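Local coordinates for protein FimX (Pseudomonas aeruginosa PAO1, PDB 3HV8) that contains an EAL domain, an alpha/beta fold built around a barrel-like sheet, and holds a bound C2E in a pocket of that domain, at residues A[73-78]-A[111-116]; A[179-184]-A[215-220]. All coordinates share one frame; numbering follows the deposited sequence. Where two conformers were deposited one is given.

Both contacts lie in the EAL domain, with centres about 27 Å apart and no atoms touching, and they share no segment. Contact 1 (73-78 with 111-116) joins two short helices near the C2E pocket. It is largely buried, but the lysine that spans it is exposed and ends on a buried serine with a water beside the bond. Contact 2 (179-184 with 215-220) is only partly buried and sets a loop after strand 168-174 against the end of helix 205-220. Their chemistry differs accordingly: a hydrogen bond at the start of helix 113-116 in the first, CH-pi and apolar contacts between loop and helix in the second.

Contact 1: residues A[73-78]-A[111-116]; sequences AAKEAG and LSSASL
K75 carries this contact across to S113, pointing an N-H of its ammonium group at the serine hydroxyl, with K75 NZ 2.9 Å from S113 OG. The lysine leaves its helix almost fully extended, with CG anti to the backbone N (chi1 -175°), and this first part lays K75 CD alongside S113 OG at 3.4 Å. The turn at chi3 (61°) then swings CE and NZ back to the hydroxyl. The same CD methylene lies near A114, K75 CD to A114 CB being 4.3 Å. A small methyl suits that position, because a long aliphatic chain passes over it. A water sits beside the bond, accepting from S113 N at 2.9 Å and weakly from K75 NZ at 3.2 Å. It thus satisfies an amide of the first helical turn, whose carbonyl partner would have to come from before the helix. Lysine donation probably makes the S113 hydroxyl a somewhat better donor.

Next to it, S112 is the N-cap of helix 113-116: its OG accepts a weak bond from S115 N and also bonds to D84, which holds S115 OG too. Helix 71-76, closed by a Schellman motif at G78, and helix 113-116 are bridged by helix 80-96, I83 packing on A74 and A80 on both S112 and A114, while helix 20-30 lies against A73 and A74. L111 follows strand 105-110, makes backbone hydrogen bonds with Q142 of strand 139-144 and touches C2E.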
loop_
_atom_site.group_PDB
_atom_site.type_symbol
_atom_site.label_atom_id
_atom_site.label_comp_id
_atom_site.label_asym_id
_atom_site.label_seq_id
_atom_site.Cartn_x
_atom_site.Cartn_y
_atom_site.Cartn_z
ATOM N N ALA A 73 -16.255 4.538 9.045
ATOM C CA ALA A 73 -16.883 4.769 10.330
ATOM C C ALA A 73 -15.800 4.867 11.398
ATOM O O ALA A 73 -15.865 5.689 12.292
ATOM C CB ALA A 73 -17.858 3.633 10.626
ATOM N N ALA A 74 -14.758 4.058 11.257
ATOM C CA ALA A 74 -13.649 4.101 12.204
ATOM C C ALA A 74 -13.030 5.488 12.263
ATOM O O ALA A 74 -12.818 6.052 13.341
ATOM C CB ALA A 74 -12.599 3.074 11.830
ATOM N N LYS A 75 -12.728 6.051 11.100
ATOM C CA LYS A 75 -12.122 7.377 11.078
ATOM C C LYS A 75 -13.019 8.441 11.731
ATOM O O LYS A 75 -12.557 9.261 12.531
ATOM C CB LYS A 75 -11.726 7.775 9.653
ATOM C CG LYS A 75 -10.986 9.090 9.630
ATOM C CD LYS A 75 -10.178 9.262 8.347
ATOM C CE LYS A 75 -11.076 9.247 7.118
ATOM N NZ LYS A 75 -10.273 9.276 5.847
ATOM N N GLU A 76 -14.309 8.396 11.413
ATOM C CA GLU A 76 -15.253 9.370 11.956
ATOM C C GLU A 76 -15.367 9.247 13.486
ATOM O O GLU A 76 -15.568 10.249 14.187
ATOM C CB GLU A 76 -16.609 9.235 11.250
ATOM C CG GLU A 76 -17.725 10.160 11.766
ATOM C CD GLU A 76 -17.467 11.654 11.573
ATOM O OE1 GLU A 76 -18.305 12.435 12.068
ATOM O OE2 GLU A 76 -16.465 12.066 10.936
ATOM N N ALA A 77 -15.172 8.031 13.996
ATOM C CA ALA A 77 -15.245 7.759 15.433
ATOM C C ALA A 77 -13.906 7.903 16.145
ATOM O O ALA A 77 -13.799 7.577 17.326
ATOM C CB ALA A 77 -15.797 6.341 15.697
ATOM N N GLY A 78 -12.872 8.353 15.436
ATOM C CA GLY A 78 -11.589 8.593 16.071
ATOM C C GLY A 78 -10.759 7.343 16.325
ATOM O O GLY A 78 -9.899 7.343 17.204
ATOM N N LEU A 111 -1.617 3.597 5.019
ATOM C CA LEU A 111 -1.896 4.578 6.064
ATOM C C LEU A 111 -3.188 5.319 5.747
ATOM O O LEU A 111 -3.388 5.788 4.612
ATOM C CB LEU A 111 -0.756 5.590 6.177
ATOM C CG LEU A 111 0.564 5.018 6.670
ATOM C CD1 LEU A 111 1.610 6.140 6.682
ATOM C CD2 LEU A 111 0.441 4.352 8.056
ATOM N N SER A 112 -4.061 5.460 6.735
ATOM C CA SER A 112 -5.239 6.311 6.571
ATOM C C SER A 112 -4.857 7.790 6.651
ATOM O O SER A 112 -3.770 8.143 7.117
ATOM C CB SER A 112 -6.278 6.012 7.660
ATOM O OG SER A 112 -5.810 6.469 8.916
ATOM N N SER A 113 -5.765 8.660 6.211
ATOM C CA SER A 113 -5.505 10.091 6.299
ATOM C C SER A 113 -5.324 10.542 7.747
ATOM O O SER A 113 -4.608 11.503 8.016
ATOM C CB SER A 113 -6.622 10.886 5.626
ATOM O OG SER A 113 -7.843 10.729 6.342
ATOM N N ALA A 114 -5.978 9.863 8.681
ATOM C CA ALA A 114 -5.809 10.220 10.086
ATOM C C ALA A 114 -4.357 10.039 10.513
ATOM O O ALA A 114 -3.799 10.891 11.202
ATOM C CB ALA A 114 -6.750 9.402 10.960
ATOM N N SER A 115 -3.721 8.958 10.074
ATOM C CA SER A 115 -2.319 8.749 10.415
ATOM C C SER A 115 -1.407 9.791 9.762
ATOM O O SER A 115 -0.394 10.177 10.340
ATOM C CB SER A 115 -1.869 7.325 10.090
ATOM O OG SER A 115 -2.464 6.405 10.993
ATOM N N LEU A 116 -1.759 10.261 8.568
ATOM C CA LEU A 116 -0.966 11.321 7.942
ATOM C C LEU A 116 -0.908 12.537 8.843
ATOM O O LEU A 116 0.126 13.195 8.961
ATOM C CB LEU A 116 -1.563 11.746 6.605
ATOM C CG LEU A 116 -1.478 10.740 5.476
ATOM C CD1 LEU A 116 -2.124 11.303 4.214
ATOM C CD2 LEU A 116 -0.022 10.375 5.217
HETATM O O HOH W 1 -7.876 7.752 4.472
#

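Contact 2: residues A[179-184]-A[215-220]; sequences NPFNAL and IAELHE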
loop_
_atom_site.group_PDB
_atom_site.type_symbol
_atom_site.label_atom_id
_atom_site.label_comp_id
_atom_site.label_asym_id
_atom_site.label_seq_id
_atom_site.Cartn_x
_atom_site.Cartn_y
_atom_site.Cartn_z
ATOM N N ASN A 179 -3.398 16.921 -12.212
ATOM C CA ASN A 179 -1.964 16.999 -12.504
ATOM C C ASN A 179 -1.199 16.111 -11.541
ATOM O O ASN A 179 -0.558 16.612 -10.607
ATOM C CB ASN A 179 -1.471 18.439 -12.355
ATOM C CG ASN A 179 -2.104 19.369 -13.360
ATOM O OD1 ASN A 179 -1.915 19.219 -14.571
ATOM N ND2 ASN A 179 -2.863 20.338 -12.867
ATOM N N PRO A 180 -1.274 14.789 -11.763
ATOM C CA PRO A 180 -0.818 13.837 -10.742
ATOM C C PRO A 180 0.675 13.952 -10.445
ATOM O O PRO A 180 1.109 13.610 -9.339
ATOM C CB PRO A 180 -1.137 12.461 -11.342
ATOM C CG PRO A 180 -1.832 12.689 -12.624
ATOM C CD PRO A 180 -1.801 14.139 -12.973
ATOM N N PHE A 181 1.466 14.420 -11.410
ATOM C CA PHE A 181 2.904 14.490 -11.182
ATOM C C PHE A 181 3.346 15.638 -10.262
ATOM O O PHE A 181 4.445 15.598 -9.708
ATOM C CB PHE A 181 3.664 14.479 -12.521
ATOM C CG PHE A 181 3.630 13.146 -13.196
ATOM C CD1 PHE A 181 4.631 12.214 -12.963
ATOM C CD2 PHE A 181 2.571 12.795 -14.013
ATOM C CE1 PHE A 181 4.590 10.962 -13.560
ATOM C CE2 PHE A 181 2.518 11.534 -14.614
ATOM C CZ PHE A 181 3.541 10.620 -14.385
ATOM N N ASN A 182 2.480 16.628 -10.077
ATOM C CA ASN A 182 2.821 17.772 -9.233
ATOM C C ASN A 182 3.087 17.337 -7.798
ATOM O O ASN A 182 3.999 17.823 -7.134
ATOM C CB ASN A 182 1.707 18.818 -9.235
ATOM C CG ASN A 182 1.648 19.622 -10.518
ATOM O OD1 ASN A 182 0.744 20.437 -10.706
ATOM N ND2 ASN A 182 2.609 19.404 -11.402
ATOM N N ALA A 183 2.274 16.415 -7.311
ATOM C CA ALA A 183 2.421 15.962 -5.937
ATOM C C ALA A 183 3.818 15.416 -5.661
ATOM O O ALA A 183 4.349 15.598 -4.564
ATOM C CB ALA A 183 1.368 14.908 -5.628
ATOM N N LEU A 184 4.413 14.771 -6.659
ATOM C CA LEU A 184 5.724 14.141 -6.510
ATOM C C LEU A 184 6.866 15.150 -6.310
ATOM O O LEU A 184 7.949 14.787 -5.856
ATOM C CB LEU A 184 6.007 13.217 -7.701
ATOM C CG LEU A 184 4.859 12.245 -7.997
ATOM C CD1 LEU A 184 5.264 11.268 -9.084
ATOM C CD2 LEU A 184 4.428 11.506 -6.734
ATOM N N ILE A 215 3.371 5.227 -17.419
ATOM C CA ILE A 215 4.542 4.466 -17.010
ATOM C C ILE A 215 5.832 5.160 -17.443
ATOM O O ILE A 215 6.767 5.292 -16.649
ATOM C CB ILE A 215 4.459 3.012 -17.543
ATOM C CG1 ILE A 215 3.296 2.283 -16.860
ATOM C CG2 ILE A 215 5.784 2.285 -17.355
ATOM C CD1 ILE A 215 2.971 0.918 -17.453
ATOM N N ALA A 216 5.875 5.642 -18.685
ATOM C CA ALA A 216 7.091 6.262 -19.178
ATOM C C ALA A 216 7.453 7.507 -18.377
ATOM O O ALA A 216 8.624 7.738 -18.059
ATOM C CB ALA A 216 6.949 6.603 -20.649
ATOM N N GLU A 217 6.446 8.299 -18.026
ATOM C CA GLU A 217 6.709 9.516 -17.281
ATOM C C GLU A 217 7.133 9.248 -15.833
ATOM O O GLU A 217 7.989 9.951 -15.295
ATOM C CB GLU A 217 5.525 10.481 -17.338
ATOM C CG GLU A 217 5.838 11.810 -16.648
ATOM C CD GLU A 217 7.076 12.490 -17.220
ATOM O OE1 GLU A 217 7.331 12.325 -18.433
ATOM O OE2 GLU A 217 7.794 13.188 -16.465
ATOM N N LEU A 218 6.548 8.225 -15.212
ATOM C CA LEU A 218 7.004 7.810 -13.886
ATOM C C LEU A 218 8.479 7.417 -13.909
ATOM O O LEU A 218 9.253 7.800 -13.029
ATOM C CB LEU A 218 6.180 6.636 -13.385
ATOM C CG LEU A 218 4.767 7.003 -12.962
ATOM C CD1 LEU A 218 3.931 5.740 -12.759
ATOM C CD2 LEU A 218 4.819 7.866 -11.707
ATOM N N HIS A 219 8.858 6.645 -14.920
ATOM C CA HIS A 219 10.244 6.234 -15.047
ATOM C C HIS A 219 11.185 7.419 -15.320
ATOM O O HIS A 219 12.282 7.456 -14.790
ATOM C CB HIS A 219 10.378 5.133 -16.091
ATOM C CG HIS A 219 9.678 3.875 -15.696
ATOM N ND1 HIS A 219 9.522 2.800 -16.546
ATOM C CD2 HIS A 219 9.046 3.536 -14.545
ATOM C CE1 HIS A 219 8.854 1.844 -15.926
ATOM N NE2 HIS A 219 8.535 2.273 -14.716
ATOM N N GLU A 220 10.746 8.378 -16.126
ATOM C CA GLU A 220 11.545 9.583 -16.315
ATOM C C GLU A 220 11.834 10.222 -14.966
ATOM O O GLU A 220 12.926 10.742 -14.736
ATOM C CB GLU A 220 10.855 10.574 -17.248
ATOM C CG GLU A 220 10.760 10.097 -18.684
ATOM C CD GLU A 220 12.117 9.884 -19.320
ATOM O OE1 GLU A 220 13.098 10.515 -18.870
ATOM O OE2 GLU A 220 12.199 9.080 -20.272
#
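The F181 ring takes E217 CG over one face and L218 at its rim. The glutamate methylene stands above the ring, offset toward the rim, with E217 CG 3.6 Å from the F181 ring centroid. It lies 23° off the ring normal, which makes this a CH-pi contact. In the plane of the ring, L218 CA lies at the edge, whereas L218 CD2 comes in obliquely, 3.6 Å from F181 CE1. F174 of strand 168-174 adds an edge-to-face partner.

Glutamate suits this half-covered site because its two ends do different work. Its first torsion is trans, which throws CG out from the helix and over the ring, E217 CB also lying 3.6 Å from F181 CZ. The bend at chi2 then sends the carboxylate onward, its plane 79° from the ring, to where E217 OE2 bonds to Q221. Leucine suits the buried side: L218 sends its branched end from the helix toward F181 and also touches F174, I192 and I194. L184, deposited in two conformers, adds at most a loose, doubtful contact.

Helix 205-220 connects the parallel neighbouring strands 191-194 and 224-227 in a beta-alpha-beta crossover. In this TIM-barrel-like EAL domain the helix of that unit lies outside the sheet, and the F181 loop before its first strand packs on the helix end.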